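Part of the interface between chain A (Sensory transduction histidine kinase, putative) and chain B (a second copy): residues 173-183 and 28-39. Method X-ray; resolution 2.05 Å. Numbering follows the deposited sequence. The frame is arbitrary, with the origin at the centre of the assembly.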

# COMPACT_ATOMS: atom_id res chain seq x y z
N ASP A 173 13.38 8.88 12.39
CA ASP A 173 12.40 7.91 11.93
C ASP A 173 10.99 8.45 12.13
O ASP A 173 10.73 9.22 13.06
N LEU A 174 10.08 8.05 11.24
CA LEU A 174 8.67 8.37 11.39
C LEU A 174 7.99 7.40 12.35
O LEU A 174 8.30 6.21 12.37
N VAL A 175 7.05 7.93 13.13
CA VAL A 175 6.25 7.12 14.04
C VAL A 175 4.78 7.30 13.68
O VAL A 175 4.36 8.39 13.29
N ILE A 176 4.01 6.22 13.78
CA ILE A 176 2.58 6.27 13.52
C ILE A 176 1.81 6.70 14.77
O ILE A 176 2.00 6.14 15.85
N PHE A 177 0.95 7.69 14.60
CA PHE A 177 0.04 8.11 15.66
C PHE A 177 -1.12 7.13 15.75
O PHE A 177 -1.94 7.05 14.84
N THR A 178 -1.18 6.37 16.84
CA THR A 178 -2.21 5.37 17.02
C THR A 178 -3.49 5.98 17.57
O THR A 178 -3.69 6.06 18.78
N GLY A 179 -4.36 6.43 16.66
CA GLY A 179 -5.65 6.99 17.02
C GLY A 179 -6.65 6.68 15.93
O GLY A 179 -6.36 5.92 15.01
N ASP A 180 -7.84 7.27 16.03
CA ASP A 180 -8.89 7.05 15.04
C ASP A 180 -8.67 7.95 13.83
O ASP A 180 -9.46 8.86 13.56
N VAL A 181 -7.59 7.68 13.09
CA VAL A 181 -7.22 8.48 11.93
C VAL A 181 -7.00 7.61 10.70
O VAL A 181 -6.62 8.11 9.63
N PHE A 182 -7.24 6.31 10.84
CA PHE A 182 -6.99 5.36 9.75
C PHE A 182 -8.25 5.15 8.93
O PHE A 182 -9.27 4.70 9.44
N TYR A 183 -8.15 5.48 7.64
CA TYR A 183 -9.26 5.28 6.71
C TYR A 183 -8.75 4.62 5.43
O TYR A 183 -7.63 4.87 4.99
N TYR B 28 7.53 -3.59 17.00
CA TYR B 28 6.60 -3.62 15.87
C TYR B 28 5.71 -2.39 15.86
O TYR B 28 4.92 -2.16 16.78
N GLU B 29 5.84 -1.60 14.80
CA GLU B 29 4.97 -0.46 14.56
C GLU B 29 3.88 -0.87 13.58
O GLU B 29 4.07 -1.79 12.79
N GLY B 30 2.73 -0.20 13.63
CA GLY B 30 1.65 -0.49 12.71
C GLY B 30 0.29 -0.07 13.22
O GLY B 30 0.14 0.35 14.37
N LEU B 31 -0.71 -0.19 12.35
CA LEU B 31 -2.07 0.24 12.65
C LEU B 31 -3.00 -0.93 12.93
O LEU B 31 -4.17 -0.73 13.28
N ILE B 32 -2.51 -2.16 12.77
CA ILE B 32 -3.34 -3.34 12.95
C ILE B 32 -3.83 -3.46 14.39
O ILE B 32 -4.93 -3.96 14.65
N PHE B 33 -3.01 -2.99 15.33
CA PHE B 33 -3.33 -3.09 16.75
C PHE B 33 -4.56 -2.25 17.07
O PHE B 33 -5.40 -2.65 17.87
N SER B 34 -4.65 -1.09 16.44
CA SER B 34 -5.81 -0.22 16.58
C SER B 34 -7.06 -0.89 16.01
O SER B 34 -8.14 -0.82 16.61
N ILE B 35 -6.92 -1.53 14.86
CA ILE B 35 -8.03 -2.22 14.21
C ILE B 35 -8.53 -3.39 15.06
O ILE B 35 -9.73 -3.58 15.21
N LEU B 36 -7.60 -4.17 15.61
CA LEU B 36 -7.95 -5.35 16.39
C LEU B 36 -8.67 -4.98 17.68
O LEU B 36 -9.58 -5.68 18.11
N ASP B 37 -8.26 -3.87 18.31
CA ASP B 37 -8.93 -3.38 19.50
C ASP B 37 -10.37 -2.98 19.19
O ASP B 37 -11.27 -3.18 20.00
N LYS B 38 -10.59 -2.41 18.00
CA LYS B 38 -11.93 -2.04 17.58
C LYS B 38 -12.78 -3.28 17.34
O LYS B 38 -13.91 -3.37 17.81
N TRP B 39 -12.22 -4.24 16.60
CA TRP B 39 -12.91 -5.50 16.33
C TRP B 39 -13.26 -6.21 17.63
O TRP B 39 -14.32 -6.82 17.74

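Two charged side chains from chain B anchor this contact, one near each end. Lys38(B), on the helix, points toward chain A and runs nearly extended, chi1 m and then t, t, t, so that NZ reaches Asp180(A) OD1 at 2.5 Å in a salt bridge. Asp180(A) leaves its backbone sideways, but with chi1 t its carboxylate comes nearer to the helix. Asp180(A) is exposed and Lys38(B) partly exposed.

At the other end, Glu29(B) reads backbone rather than a side chain. It points toward the chain A strand with chi1 t, and the amide N of Ile176(A) donates to Glu29(B) OE2 at 2.6 Å, close to linear at 163°. Water 1 closes a second link, donating to Ile176(A) O at 2.9 Å and to Glu29(B) OE2 at 2.5 Å. One carboxylate oxygen thus serves both the NH and, through water, the carbonyl of a single residue. Glu29(B) OE2 also lies 3.1 Å from Val175(A) CG1, so the acid is packed against aliphatic carbon as well.

Between these anchors the packing is mostly apolar. Phe182(A), chi1 m, points toward chain B, and Leu31(B), chi1 p and chi2 p, sets its CB over one ring face: CB is 3.6 Å from the centroid of the Phe182(A) ring, 12° off the normal, a CH-pi contact. Ser34(B), chi1 t, one helical turn before Lys38(B), brings CB to 3.9 Å from Phe182(A) CE2. Ile176(A), chi1 m and chi2 t, also points in, and its CD1 rests 4.0 Å from Gly30(B) CA. Backbone angles of 157/173 by themselves call for glycine there, since a CB would jam against the preceding carbonyl. Thr178(A), chi1 p, stays sideways, its CG2 4.3 Å from Gly30(B) O.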

# COMPACT_ATOMS: atom_id res chain seq x y z
CB ASP A 173 12.56 6.58 12.68
CG ASP A 173 13.92 5.96 12.48
OD1 ASP A 173 14.15 5.36 11.40
OD2 ASP A 173 14.77 6.06 13.39
CB LEU A 174 7.96 8.32 10.03
CG LEU A 174 7.83 9.65 9.30
CD1 LEU A 174 9.17 10.35 9.19
CD2 LEU A 174 7.23 9.44 7.92
CB VAL A 175 6.48 7.52 15.51
CG1 VAL A 175 5.67 6.64 16.45
CG2 VAL A 175 7.96 7.43 15.86
CB ILE A 176 2.04 4.90 13.05
CG1 ILE A 176 2.66 4.53 11.70
CG2 ILE A 176 0.51 4.94 12.92
CD1 ILE A 176 2.30 3.14 11.21
CB PHE A 177 -0.47 9.53 15.40
CG PHE A 177 -1.50 9.99 16.40
CD1 PHE A 177 -2.85 9.90 16.12
CD2 PHE A 177 -1.11 10.54 17.61
CE1 PHE A 177 -3.79 10.33 17.03
CE2 PHE A 177 -2.05 10.97 18.53
CZ PHE A 177 -3.39 10.87 18.23
CB THR A 178 -1.75 4.24 17.96
OG1 THR A 178 -1.26 4.80 19.18
CG2 THR A 178 -0.66 3.41 17.31
CB ASP A 180 -10.27 7.30 15.66
CG ASP A 180 -11.40 7.02 14.69
OD1 ASP A 180 -11.57 5.85 14.29
OD2 ASP A 180 -12.13 7.97 14.33
CB VAL A 181 -5.93 9.29 12.20
CG1 VAL A 181 -6.17 10.30 13.32
CG2 VAL A 181 -4.78 8.36 12.55
CB PHE A 182 -6.50 4.02 10.30
CG PHE A 182 -5.33 4.15 11.23
CD1 PHE A 182 -4.10 4.57 10.75
CD2 PHE A 182 -5.46 3.84 12.57
CE1 PHE A 182 -3.01 4.68 11.60
CE2 PHE A 182 -4.38 3.95 13.43
CZ PHE A 182 -3.15 4.38 12.94
CB TYR A 183 -9.93 6.62 6.38
CG TYR A 183 -10.52 7.32 7.58
CD1 TYR A 183 -11.72 6.91 8.13
CD2 TYR A 183 -9.87 8.40 8.17
CE1 TYR A 183 -12.27 7.55 9.23
CE2 TYR A 183 -10.41 9.05 9.26
CZ TYR A 183 -11.61 8.62 9.79
OH TYR A 183 -12.15 9.26 10.88
CB TYR B 28 5.74 -4.88 15.92
CG TYR B 28 6.43 -6.11 15.38
CD1 TYR B 28 6.44 -6.37 14.02
CD2 TYR B 28 7.09 -6.99 16.22
CE1 TYR B 28 7.07 -7.49 13.51
CE2 TYR B 28 7.73 -8.11 15.73
CZ TYR B 28 7.72 -8.36 14.37
OH TYR B 28 8.35 -9.47 13.87
CB GLU B 29 5.78 0.71 14.01
CG GLU B 29 4.96 1.97 13.76
CD GLU B 29 5.60 3.21 14.34
OE1 GLU B 29 6.84 3.34 14.27
OE2 GLU B 29 4.86 4.05 14.87
CB LEU B 31 -2.62 1.09 11.50
CG LEU B 31 -2.59 0.46 10.10
CD1 LEU B 31 -3.85 -0.34 9.83
CD2 LEU B 31 -2.40 1.53 9.04
CB ILE B 32 -2.59 -4.65 12.57
CG1 ILE B 32 -3.55 -5.84 12.52
CG2 ILE B 32 -1.46 -4.94 13.56
CD1 ILE B 32 -4.57 -5.78 11.40
CB PHE B 33 -2.13 -2.66 17.59
CG PHE B 33 -0.82 -3.24 17.11
CD1 PHE B 33 -0.49 -4.55 17.40
CD2 PHE B 33 0.06 -2.47 16.36
CE1 PHE B 33 0.71 -5.09 16.96
CE2 PHE B 33 1.26 -3.01 15.92
CZ PHE B 33 1.58 -4.32 16.22
CB SER B 34 -5.57 1.11 15.87
OG SER B 34 -6.73 1.92 15.88
CB ILE B 35 -7.63 -2.76 12.82
CG1 ILE B 35 -7.18 -1.62 11.92
CG2 ILE B 35 -8.81 -3.50 12.17
CD1 ILE B 35 -6.55 -2.08 10.62
CB LEU B 36 -6.70 -6.17 16.70
CG LEU B 36 -6.08 -6.91 15.51
CD1 LEU B 36 -4.73 -7.51 15.90
CD2 LEU B 36 -7.01 -7.99 14.98
CB ASP B 37 -8.18 -2.20 20.10
CG ASP B 37 -6.89 -2.61 20.80
OD1 ASP B 37 -6.82 -3.75 21.30
OD2 ASP B 37 -5.95 -1.79 20.85
CB LYS B 38 -11.88 -1.19 16.31
CG LYS B 38 -11.48 0.26 16.54
CD LYS B 38 -11.74 1.10 15.31
CE LYS B 38 -11.62 2.58 15.61
NZ LYS B 38 -12.15 3.41 14.49
CB TRP B 39 -12.03 -6.41 15.46
CG TRP B 39 -12.61 -7.77 15.24
CD1 TRP B 39 -13.40 -8.18 14.19
CD2 TRP B 39 -12.45 -8.92 16.08
NE1 TRP B 39 -13.73 -9.50 14.34
CE2 TRP B 39 -13.16 -9.98 15.49
CE3 TRP B 39 -11.77 -9.15 17.28
CZ2 TRP B 39 -13.22 -11.25 16.05
CZ3 TRP B 39 -11.82 -10.42 17.84
CH2 TRP B 39 -12.54 -11.45 17.23
O HOH W 1 3.05 3.55 16.51